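PDB 3ECC: DNA replication protein DnaC from Aquifex aeolicus, which probably binds ATP as a helicase loader of bacterial replication initiation, here holding adenosine-5'-diphosphate, beryllium trifluoride and magnesium. Local coordinates for residues F80-L85 and T92-T97. Sequence-based numbering, arbitrary orientation.
Sequences FRLKHL and TKFLKT
Phe94 reaches across from residues 92-97 and puts its ring against three side chains of residues 80-85: Leu82, Leu85 and Arg81. Its CG stands anti to the backbone N (chi1 179°), which carries the ring out toward the facing helix. Leu82 comes in at the ring edge, near the ring plane, with CD2 3.5 Å from CD2 of Phe94. Leu85 approaches obliquely, its CD1 3.7 Å from that same Phe94 CD2. Farther out along the ring, Arg81 lays its guanidinium obliquely by the outer end, NH1 3.6 Å from Phe94 CE1, the two planes 26° apart. Leu82 CD2 also lies 3.7 Å from Leu95 CD1, so this methyl meets two side chains of the partner helix. No hydrogen bond crosses the contact. Cut back to an alanine, Phe94 would probably leave Leu85 and the Arg81 guanidinium without their mate across the contact, and Leu82 with Leu95 as its partner on the facing helix. Helices 75-86 and 93-99, consecutive in the chain, pack near the surface with their short segments running at 139° to each other, in the connection from strand 71-74 to strand 104-107, neighbours in the parallel sheet; Leu82 also touches Ile125, which ties the pair to helix 116-131.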
loop_
_atom_site.group_PDB
_atom_site.type_symbol
_atom_site.label_atom_id
_atom_site.label_comp_id
_atom_site.label_asym_id
_atom_site.label_seq_id
_atom_site.Cartn_x
_atom_site.Cartn_y
_atom_site.Cartn_z
ATOM N N PHE A 80 -2.507 -15.344 -2.756
ATOM C CA PHE A 80 -3.071 -16.702 -2.644
ATOM C C PHE A 80 -4.415 -16.838 -3.368
ATOM O O PHE A 80 -4.698 -17.877 -3.968
ATOM C CB PHE A 80 -3.229 -17.136 -1.172
ATOM C CG PHE A 80 -1.942 -17.569 -0.515
ATOM C CD1 PHE A 80 -1.131 -18.535 -1.097
ATOM C CD2 PHE A 80 -1.557 -17.032 0.708
ATOM C CE1 PHE A 80 0.058 -18.934 -0.485
ATOM C CE2 PHE A 80 -0.375 -17.425 1.324
ATOM C CZ PHE A 80 0.432 -18.380 0.729
ATOM N N ARG A 81 -5.242 -15.797 -3.288
ATOM C CA ARG A 81 -6.520 -15.769 -3.994
ATOM C C ARG A 81 -6.290 -15.887 -5.489
ATOM O O ARG A 81 -6.790 -16.810 -6.134
ATOM C CB ARG A 81 -7.260 -14.465 -3.722
ATOM C CG ARG A 81 -8.105 -14.453 -2.479
ATOM C CD ARG A 81 -9.213 -13.444 -2.645
ATOM N NE ARG A 81 -9.527 -12.748 -1.401
ATOM C CZ ARG A 81 -10.448 -11.795 -1.296
ATOM N NH1 ARG A 81 -11.146 -11.425 -2.362
ATOM N NH2 ARG A 81 -10.670 -11.208 -0.125
ATOM N N LEU A 82 -5.522 -14.944 -6.030
ATOM C CA LEU A 82 -5.246 -14.882 -7.455
ATOM C C LEU A 82 -4.575 -16.141 -7.980
ATOM O O LEU A 82 -5.035 -16.705 -8.966
ATOM C CB LEU A 82 -4.394 -13.663 -7.788
ATOM C CG LEU A 82 -5.106 -12.313 -7.721
ATOM C CD1 LEU A 82 -4.088 -11.181 -7.728
ATOM C CD2 LEU A 82 -6.119 -12.152 -8.854
ATOM N N LYS A 83 -3.500 -16.584 -7.325
ATOM C CA LYS A 83 -2.783 -17.781 -7.784
ATOM C C LYS A 83 -3.728 -18.961 -7.981
ATOM O O LYS A 83 -3.513 -19.794 -8.869
ATOM C CB LYS A 83 -1.648 -18.176 -6.845
ATOM C CG LYS A 83 -0.671 -19.151 -7.474
ATOM C CD LYS A 83 -0.292 -20.260 -6.510
ATOM C CE LYS A 83 0.800 -21.160 -7.093
ATOM N NZ LYS A 83 1.362 -22.120 -6.083
ATOM N N HIS A 84 -4.786 -19.017 -7.168
ATOM C CA HIS A 84 -5.784 -20.078 -7.288
ATOM C C HIS A 84 -6.612 -19.963 -8.576
ATOM O O HIS A 84 -6.657 -20.902 -9.365
ATOM C CB HIS A 84 -6.696 -20.141 -6.063
ATOM C CG HIS A 84 -7.795 -21.142 -6.204
ATOM N ND1 HIS A 84 -9.123 -20.785 -6.306
ATOM C CD2 HIS A 84 -7.752 -22.484 -6.355
ATOM C CE1 HIS A 84 -9.857 -21.873 -6.463
ATOM N NE2 HIS A 84 -9.049 -22.918 -6.495
ATOM N N LEU A 85 -7.245 -18.813 -8.786
ATOM C CA LEU A 85 -8.035 -18.597 -9.997
ATOM C C LEU A 85 -7.169 -18.368 -11.242
ATOM O O LEU A 85 -7.672 -18.408 -12.364
ATOM C CB LEU A 85 -9.072 -17.472 -9.817
ATOM C CG LEU A 85 -8.950 -16.463 -8.672
ATOM C CD1 LEU A 85 -9.247 -15.069 -9.165
ATOM C CD2 LEU A 85 -9.873 -16.823 -7.514
ATOM N N THR A 92 -11.255 -14.273 -14.572
ATOM C CA THR A 92 -10.447 -13.096 -14.903
ATOM C C THR A 92 -11.104 -11.858 -14.316
ATOM O O THR A 92 -10.452 -10.838 -14.093
ATOM C CB THR A 92 -10.284 -12.901 -16.436
ATOM O OG1 THR A 92 -9.889 -14.135 -17.047
ATOM C CG2 THR A 92 -9.222 -11.848 -16.731
ATOM N N LYS A 93 -12.404 -11.966 -14.053
ATOM C CA LYS A 93 -13.203 -10.836 -13.574
ATOM C C LYS A 93 -12.657 -10.225 -12.288
ATOM O O LYS A 93 -12.677 -9.006 -12.120
ATOM C CB LYS A 93 -14.674 -11.242 -13.405
ATOM C CG LYS A 93 -15.414 -11.411 -14.734
ATOM C CD LYS A 93 -16.892 -11.743 -14.547
ATOM C CE LYS A 93 -17.607 -11.811 -15.898
ATOM N NZ LYS A 93 -19.023 -12.273 -15.787
ATOM N N PHE A 94 -12.150 -11.070 -11.396
ATOM C CA PHE A 94 -11.537 -10.594 -10.166
ATOM C C PHE A 94 -10.213 -9.873 -10.423
ATOM O O PHE A 94 -9.938 -8.833 -9.815
ATOM C CB PHE A 94 -11.334 -11.747 -9.189
ATOM C CG PHE A 94 -10.688 -11.337 -7.899
ATOM C CD1 PHE A 94 -11.388 -10.591 -6.958
ATOM C CD2 PHE A 94 -9.382 -11.705 -7.618
ATOM C CE1 PHE A 94 -10.790 -10.212 -5.762
ATOM C CE2 PHE A 94 -8.779 -11.337 -6.424
ATOM C CZ PHE A 94 -9.484 -10.589 -5.494
ATOM N N LEU A 95 -9.404 -10.420 -11.327
ATOM C CA LEU A 95 -8.102 -9.843 -11.637
ATOM C C LEU A 95 -8.211 -8.444 -12.255
ATOM O O LEU A 95 -7.416 -7.559 -11.929
ATOM C CB LEU A 95 -7.300 -10.776 -12.544
ATOM C CG LEU A 95 -5.905 -10.317 -12.971
ATOM C CD1 LEU A 95 -4.972 -10.174 -11.779
ATOM C CD2 LEU A 95 -5.325 -11.277 -13.988
ATOM N N LYS A 96 -9.200 -8.248 -13.128
ATOM C CA LYS A 96 -9.412 -6.945 -13.790
ATOM C C LYS A 96 -9.877 -5.870 -12.822
ATOM O O LYS A 96 -9.465 -4.711 -12.928
ATOM C CB LYS A 96 -10.425 -7.060 -14.932
ATOM C CG LYS A 96 -9.805 -7.209 -16.302
ATOM C CD LYS A 96 -10.819 -7.744 -17.286
ATOM C CE LYS A 96 -10.148 -8.638 -18.307
ATOM N NZ LYS A 96 -11.076 -9.715 -18.732
ATOM N N THR A 97 -10.744 -6.254 -11.887
ATOM C CA THR A 97 -11.247 -5.328 -10.883
ATOM C C THR A 97 -10.132 -4.882 -9.952
ATOM O O THR A 97 -10.127 -3.736 -9.495
ATOM C CB THR A 97 -12.371 -5.950 -10.045
ATOM O OG1 THR A 97 -12.000 -7.287 -9.682
ATOM C CG2 THR A 97 -13.680 -5.974 -10.835
#